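Local coordinates for endonuclease IV (Thermus thermophilus, PDB 3AAM), which cleaves DNA at apurinic or apyrimidinic sites during base excision repair, leaving a 3'-hydroxyl and a 5'-terminal sugar phosphate, and uses bound metal ions, at residues 163-174 / 198-208. Numbering follows the deposited sequence.
With MN (manganese (II) ion), chain B.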
ATOM      1  N   PRO A 163       1.413 -17.076  -0.308  1.00 12.01           N
ATOM      2  CA  PRO A 163       2.333 -16.276   0.500  1.00 10.41           C
ATOM      3  C   PRO A 163       1.883 -14.813   0.507  1.00 11.30           C
ATOM      4  O   PRO A 163       2.600 -13.938   0.977  1.00 10.85           O
ATOM      5  CB  PRO A 163       3.663 -16.468  -0.212  1.00  9.77           C
ATOM      6  CG  PRO A 163       3.242 -16.501  -1.651  1.00 12.02           C
ATOM      7  CD  PRO A 163       2.012 -17.393  -1.620  1.00 11.13           C
ATOM      8  N   LEU A 164       0.694 -14.560  -0.031  1.00 10.02           N
ATOM      9  CA  LEU A 164       0.152 -13.207  -0.081  1.00  9.05           C
ATOM     10  C   LEU A 164      -0.229 -12.729   1.312  1.00  9.52           C
ATOM     11  O   LEU A 164      -0.619 -13.522   2.168  1.00  8.61           O
ATOM     12  CB  LEU A 164      -1.106 -13.155  -0.952  1.00 11.08           C
ATOM     13  CG  LEU A 164      -1.021 -13.553  -2.425  1.00 10.79           C
ATOM     14  CD1 LEU A 164      -2.424 -13.640  -3.020  1.00 13.89           C
ATOM     15  CD2 LEU A 164      -0.183 -12.535  -3.169  1.00 15.02           C
ATOM     16  N   GLN A 165      -0.099 -11.429   1.532  1.00  7.66           N
ATOM     17  CA  GLN A 165      -0.499 -10.839   2.794  1.00  6.94           C
ATOM     18  C   GLN A 165      -1.411  -9.668   2.475  1.00  6.20           C
ATOM     19  O   GLN A 165      -1.725  -9.432   1.310  1.00  7.85           O
ATOM     20  CB  GLN A 165       0.716 -10.425   3.624  1.00  8.90           C
ATOM     21  CG  GLN A 165       1.400 -11.638   4.249  1.00 11.51           C
ATOM     22  CD  GLN A 165       2.491 -11.276   5.228  1.00 12.47           C
ATOM     23  OE1 GLN A 165       2.282 -10.470   6.136  1.00 14.98           O
ATOM     24  NE2 GLN A 165       3.666 -11.881   5.058  1.00 15.83           N
ATOM     25  N   VAL A 166      -1.824  -8.928   3.495  1.00  7.29           N
ATOM     26  CA  VAL A 166      -2.771  -7.842   3.283  1.00  7.10           C
ATOM     27  C   VAL A 166      -2.326  -6.442   3.673  1.00  8.21           C
ATOM     28  O   VAL A 166      -1.547  -6.256   4.607  1.00  8.87           O
ATOM     29  CB  VAL A 166      -4.091  -8.162   4.046  1.00  9.40           C
ATOM     30  CG1 VAL A 166      -5.025  -6.954   4.047  1.00  9.91           C
ATOM     31  CG2 VAL A 166      -4.766  -9.366   3.415  1.00 10.08           C
ATOM     32  N   CYS A 167      -2.824  -5.461   2.924  1.00  7.49           N
ATOM     33  CA  CYS A 167      -2.577  -4.060   3.220  1.00  6.75           C
ATOM     34  C   CYS A 167      -3.946  -3.462   3.522  1.00  7.04           C
ATOM     35  O   CYS A 167      -4.843  -3.487   2.682  1.00  9.00           O
ATOM     36  CB  CYS A 167      -1.964  -3.319   2.029  1.00  6.22           C
ATOM     37  SG  CYS A 167      -1.918  -1.515   2.285  1.00  7.73           S
ATOM     38  N   LEU A 168      -4.115  -2.945   4.730  1.00  5.88           N
ATOM     39  CA  LEU A 168      -5.375  -2.331   5.105  1.00  6.30           C
ATOM     40  C   LEU A 168      -5.399  -0.867   4.700  1.00  6.36           C
ATOM     41  O   LEU A 168      -4.495  -0.111   5.059  1.00  6.57           O
ATOM     42  CB  LEU A 168      -5.579  -2.411   6.617  1.00  6.96           C
ATOM     43  CG  LEU A 168      -6.663  -1.478   7.168  1.00  8.97           C
ATOM     44  CD1 LEU A 168      -8.040  -1.947   6.696  1.00  8.13           C
ATOM     45  CD2 LEU A 168      -6.586  -1.441   8.685  1.00 10.75           C
ATOM     46  N   ASP A 169      -6.414  -0.476   3.937  1.00  6.72           N
ATOM     47  CA  ASP A 169      -6.571   0.922   3.565  1.00  5.86           C
ATOM     48  C   ASP A 169      -7.814   1.382   4.320  1.00  7.00           C
ATOM     49  O   ASP A 169      -8.920   0.884   4.094  1.00  6.84           O
ATOM     50  CB  ASP A 169      -6.765   1.101   2.057  1.00  6.24           C
ATOM     51  CG  ASP A 169      -6.845   2.566   1.657  1.00  7.03           C
ATOM     52  OD1 ASP A 169      -7.705   3.288   2.213  1.00  6.44           O
ATOM     53  OD2 ASP A 169      -6.050   3.003   0.795  1.00  8.81           O
ATOM     54  N   THR A 170      -7.621   2.315   5.243  1.00  5.09           N
ATOM     55  CA  THR A 170      -8.715   2.827   6.058  1.00  6.41           C
ATOM     56  C   THR A 170      -9.783   3.592   5.275  1.00  6.52           C
ATOM     57  O   THR A 170     -10.956   3.590   5.657  1.00  7.10           O
ATOM     58  CB  THR A 170      -8.161   3.723   7.162  1.00  5.69           C
ATOM     59  OG1 THR A 170      -7.182   4.603   6.598  1.00  5.59           O
ATOM     60  CG2 THR A 170      -7.508   2.878   8.251  1.00  7.07           C
ATOM     61  N   CYS A 171      -9.385   4.256   4.195  1.00  5.64           N
ATOM     62  CA  CYS A 171     -10.341   4.997   3.376  1.00  6.05           C
ATOM     63  C   CYS A 171     -11.231   3.983   2.676  1.00  5.98           C
ATOM     64  O   CYS A 171     -12.458   4.108   2.675  1.00  6.99           O
ATOM     65  CB  CYS A 171      -9.614   5.850   2.330  1.00  7.55           C
ATOM     66  SG  CYS A 171     -10.713   6.708   1.163  1.00  9.67           S
ATOM     67  N   HIS A 172     -10.607   2.973   2.081  1.00  7.36           N
ATOM     68  CA  HIS A 172     -11.355   1.931   1.384  1.00  6.90           C
ATOM     69  C   HIS A 172     -12.320   1.231   2.334  1.00  7.48           C
ATOM     70  O   HIS A 172     -13.478   0.989   1.988  1.00  8.51           O
ATOM     71  CB  HIS A 172     -10.401   0.893   0.795  1.00  6.16           C
ATOM     72  CG  HIS A 172      -9.509   1.428  -0.280  1.00  6.62           C
ATOM     73  ND1 HIS A 172      -8.564   0.651  -0.912  1.00  8.24           N
ATOM     74  CD2 HIS A 172      -9.412   2.662  -0.831  1.00  8.45           C
ATOM     75  CE1 HIS A 172      -7.921   1.383  -1.804  1.00  8.74           C
ATOM     76  NE2 HIS A 172      -8.416   2.606  -1.775  1.00  8.27           N
ATOM     77  N   ALA A 173     -11.834   0.911   3.530  1.00  8.19           N
ATOM     78  CA  ALA A 173     -12.651   0.231   4.529  1.00  6.54           C
ATOM     79  C   ALA A 173     -13.869   1.069   4.897  1.00  8.22           C
ATOM     80  O   ALA A 173     -14.988   0.562   4.957  1.00  7.08           O
ATOM     81  CB  ALA A 173     -11.821  -0.066   5.778  1.00  8.06           C
ATOM     82  N   TYR A 174     -13.642   2.356   5.130  1.00  7.31           N
ATOM     83  CA  TYR A 174     -14.725   3.262   5.496  1.00  7.23           C
ATOM     84  C   TYR A 174     -15.749   3.312   4.367  1.00  8.66           C
ATOM     85  O   TYR A 174     -16.953   3.197   4.601  1.00  8.87           O
ATOM     86  CB  TYR A 174     -14.160   4.659   5.762  1.00  7.62           C
ATOM     87  CG  TYR A 174     -15.129   5.606   6.434  1.00  8.68           C
ATOM     88  CD1 TYR A 174     -15.632   5.329   7.703  1.00  8.78           C
ATOM     89  CD2 TYR A 174     -15.534   6.781   5.807  1.00  8.88           C
ATOM     90  CE1 TYR A 174     -16.517   6.198   8.332  1.00 10.64           C
ATOM     91  CE2 TYR A 174     -16.419   7.659   6.428  1.00 10.70           C
ATOM     92  CZ  TYR A 174     -16.906   7.358   7.690  1.00 11.21           C
ATOM     93  OH  TYR A 174     -17.783   8.217   8.312  1.00 14.92           O
ATOM     94  N   GLU A 198      -1.473 -10.372  12.032  1.00 15.14           N
ATOM     95  CA  GLU A 198      -0.080 -10.737  11.811  1.00 16.26           C
ATOM     96  C   GLU A 198       0.236 -10.737  10.319  1.00 14.42           C
ATOM     97  O   GLU A 198       1.400 -10.705   9.918  1.00 16.23           O
ATOM     98  CB  GLU A 198       0.235 -12.110  12.420  1.00 18.49           C
ATOM     99  CG  GLU A 198      -0.553 -13.278  11.855  1.00 24.96           C
ATOM    100  CD  GLU A 198      -2.027 -13.232  12.214  1.00 27.10           C
ATOM    101  OE1 GLU A 198      -2.349 -12.977  13.394  1.00 30.30           O
ATOM    102  OE2 GLU A 198      -2.863 -13.465  11.317  1.00 31.49           O
ATOM    103  N   ARG A 199      -0.812 -10.753   9.499  1.00 13.03           N
ATOM    104  CA  ARG A 199      -0.654 -10.757   8.051  1.00 11.94           C
ATOM    105  C   ARG A 199      -1.008  -9.403   7.437  1.00 10.12           C
ATOM    106  O   ARG A 199      -1.374  -9.326   6.266  1.00 10.86           O
ATOM    107  CB  ARG A 199      -1.527 -11.850   7.423  1.00 14.38           C
ATOM    108  CG  ARG A 199      -1.382 -13.213   8.087  1.00 20.98           C
ATOM    109  CD  ARG A 199       0.052 -13.725   8.066  1.00 24.32           C
ATOM    110  NE  ARG A 199       0.491 -14.115   6.730  1.00 28.34           N
ATOM    111  CZ  ARG A 199       1.632 -14.749   6.474  1.00 28.33           C
ATOM    112  NH1 ARG A 199       2.454 -15.068   7.465  1.00 30.15           N
ATOM    113  NH2 ARG A 199       1.953 -15.072   5.228  1.00 29.84           N
ATOM    114  N   VAL A 200      -0.910  -8.341   8.234  1.00  8.10           N
ATOM    115  CA  VAL A 200      -1.196  -6.987   7.751  1.00  8.80           C
ATOM    116  C   VAL A 200       0.011  -6.124   8.110  1.00  7.28           C
ATOM    117  O   VAL A 200      -0.022  -5.340   9.064  1.00  8.73           O
ATOM    118  CB  VAL A 200      -2.445  -6.390   8.423  1.00  8.32           C
ATOM    119  CG1 VAL A 200      -2.796  -5.059   7.769  1.00  9.28           C
ATOM    120  CG2 VAL A 200      -3.610  -7.358   8.314  1.00  9.34           C
ATOM    121  N   PRO A 201       1.102  -6.258   7.343  1.00  7.49           N
ATOM    122  CA  PRO A 201       2.326  -5.493   7.598  1.00  7.89           C
ATOM    123  C   PRO A 201       2.311  -4.012   7.252  1.00  8.67           C
ATOM    124  O   PRO A 201       3.085  -3.232   7.810  1.00  9.46           O
ATOM    125  CB  PRO A 201       3.371  -6.258   6.794  1.00  7.34           C
ATOM    126  CG  PRO A 201       2.590  -6.729   5.610  1.00  7.90           C
ATOM    127  CD  PRO A 201       1.303  -7.221   6.244  1.00  6.54           C
ATOM    128  N   VAL A 202       1.434  -3.626   6.335  1.00  7.95           N
ATOM    129  CA  VAL A 202       1.356  -2.243   5.902  1.00  7.79           C
ATOM    130  C   VAL A 202      -0.068  -1.721   5.926  1.00  7.70           C
ATOM    131  O   VAL A 202      -1.011  -2.427   5.563  1.00  7.82           O
ATOM    132  CB  VAL A 202       1.908  -2.081   4.463  1.00  6.87           C
ATOM    133  CG1 VAL A 202       1.829  -0.626   4.036  1.00  8.77           C
ATOM    134  CG2 VAL A 202       3.340  -2.590   4.389  1.00  6.96           C
ATOM    135  N   VAL A 203      -0.211  -0.475   6.359  1.00  6.86           N
ATOM    136  CA  VAL A 203      -1.507   0.173   6.415  1.00  6.67           C
ATOM    137  C   VAL A 203      -1.472   1.448   5.579  1.00  7.06           C
ATOM    138  O   VAL A 203      -0.561   2.266   5.730  1.00  6.51           O
ATOM    139  CB  VAL A 203      -1.883   0.580   7.866  1.00  4.48           C
ATOM    140  CG1 VAL A 203      -3.193   1.372   7.856  1.00  7.15           C
ATOM    141  CG2 VAL A 203      -2.007  -0.654   8.754  1.00  6.82           C
ATOM    142  N   HIS A 204      -2.429   1.597   4.668  1.00  6.23           N
ATOM    143  CA  HIS A 204      -2.529   2.833   3.894  1.00  5.62           C
ATOM    144  C   HIS A 204      -3.520   3.628   4.739  1.00  5.54           C
ATOM    145  O   HIS A 204      -4.736   3.430   4.651  1.00  6.08           O
ATOM    146  CB  HIS A 204      -3.092   2.581   2.489  1.00  5.14           C
ATOM    147  CG  HIS A 204      -2.093   2.024   1.522  1.00  6.42           C
ATOM    148  ND1 HIS A 204      -0.733   2.224   1.648  1.00  9.25           N
ATOM    149  CD2 HIS A 204      -2.263   1.309   0.384  1.00  4.88           C
ATOM    150  CE1 HIS A 204      -0.111   1.655   0.630  1.00  7.37           C
ATOM    151  NE2 HIS A 204      -1.016   1.094  -0.152  1.00 10.47           N
ATOM    152  N   LEU A 205      -2.975   4.502   5.584  1.00  4.88           N
ATOM    153  CA  LEU A 205      -3.752   5.304   6.520  1.00  5.85           C
ATOM    154  C   LEU A 205      -4.348   6.552   5.883  1.00  6.60           C
ATOM    155  O   LEU A 205      -4.064   7.677   6.290  1.00  8.09           O
ATOM    156  CB  LEU A 205      -2.866   5.689   7.711  1.00  7.76           C
ATOM    157  CG  LEU A 205      -3.569   6.104   9.006  1.00  6.41           C
ATOM    158  CD1 LEU A 205      -4.244   4.890   9.644  1.00  7.92           C
ATOM    159  CD2 LEU A 205      -2.552   6.700   9.964  1.00  6.73           C
ATOM    160  N   ASN A 206      -5.181   6.329   4.878  1.00  5.52           N
ATOM    161  CA  ASN A 206      -5.843   7.407   4.157  1.00  5.71           C
ATOM    162  C   ASN A 206      -7.143   7.841   4.823  1.00  6.72           C
ATOM    163  O   ASN A 206      -7.911   7.001   5.288  1.00  7.15           O
ATOM    164  CB  ASN A 206      -6.174   6.942   2.735  1.00  4.54           C
ATOM    165  CG  ASN A 206      -4.939   6.639   1.919  1.00  6.04           C
ATOM    166  OD1 ASN A 206      -4.846   5.597   1.265  1.00  8.12           O
ATOM    167  ND2 ASN A 206      -3.986   7.551   1.945  1.00  6.13           N
ATOM    168  N   ASP A 207      -7.390   9.146   4.886  1.00  7.24           N
ATOM    169  CA  ASP A 207      -8.662   9.585   5.431  1.00  6.75           C
ATOM    170  C   ASP A 207      -9.568   9.519   4.203  1.00  8.27           C
ATOM    171  O   ASP A 207      -9.090   9.272   3.094  1.00  7.68           O
ATOM    172  CB  ASP A 207      -8.608  11.005   5.994  1.00  7.39           C
ATOM    173  CG  ASP A 207      -9.757  11.286   6.958  1.00 10.11           C
ATOM    174  OD1 ASP A 207     -10.849  10.702   6.770  1.00 10.08           O
ATOM    175  OD2 ASP A 207      -9.578  12.095   7.897  1.00 10.25           O
ATOM    176  N   SER A 208     -10.859   9.750   4.389  1.00  8.42           N
ATOM    177  CA  SER A 208     -11.812   9.631   3.294  1.00  9.14           C
ATOM    178  C   SER A 208     -12.702  10.840   3.046  1.00  9.38           C
ATOM    179  O   SER A 208     -13.220  11.441   3.983  1.00 10.32           O
ATOM    180  CB  SER A 208     -12.689   8.401   3.562  1.00 10.71           C
ATOM    181  OG  SER A 208     -13.772   8.289   2.658  1.00 12.14           O
TER
HETATM  182 MN    MN B 271      -7.850   4.387  -3.018  1.00 13.30          MN
HETATM  183  O   HOH W   1      -0.099 -15.839   3.538  1.00 24.18           O
HETATM  184  O   HOH W   2      -7.550   5.946  -4.963  1.00 18.81           O
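C167 lays its sulfur over one face of the H204 ring, SG lying 3.6 Å from the ring centroid. A small, polarisable thiol suits a place against the face of an aromatic ring. D169 reaches the same histidine lower down, its OD2 lying 3.4 Å from CB of H204. Here the packing is tight and buried. L168 O accepts from H204 N at 2.7 Å, while on the other face of the sheet L168 CB rests against CG1 of V200, both apolar and buried, as suits a face packed by hydrocarbon. Strands 165-169 and 202-204 run parallel, their axes 28° apart, as neighbouring staves of the TIM barrel, and the first leads straight into helix 170-176. D169 is the N-cap of that helix: with CG anti to the backbone N (chi1 -177°), its OD1 accepts from H172 N at 2.9 Å and, weakly, from C171 N. The carboxylate carbon also sits 3.4 Å above the H172 ring plane, over its centre, and NE2 of H172 binds manganese at 2.2 Å, in a site completed in part by D217 and H219. With an alanine here, the amides of C171 and H172 would probably lose their capping acceptor, and the H172 ring the carboxylate over its face. T170 follows, and threonine suits its place twice over: OG1 donates to N206 O at 2.8 Å, while the methyl CG2 faces CD1 of L205. At the opposite end the contact opens to solvent. R199, its chain bent at chi2 and chi3, brings its guanidinium across the Q165 amide, the planes 31° apart and Q165 CD over one face. One water bridges R199 NH2 to L164 O, whereas V166 N to R199 O remains a direct bond of 2.8 Å.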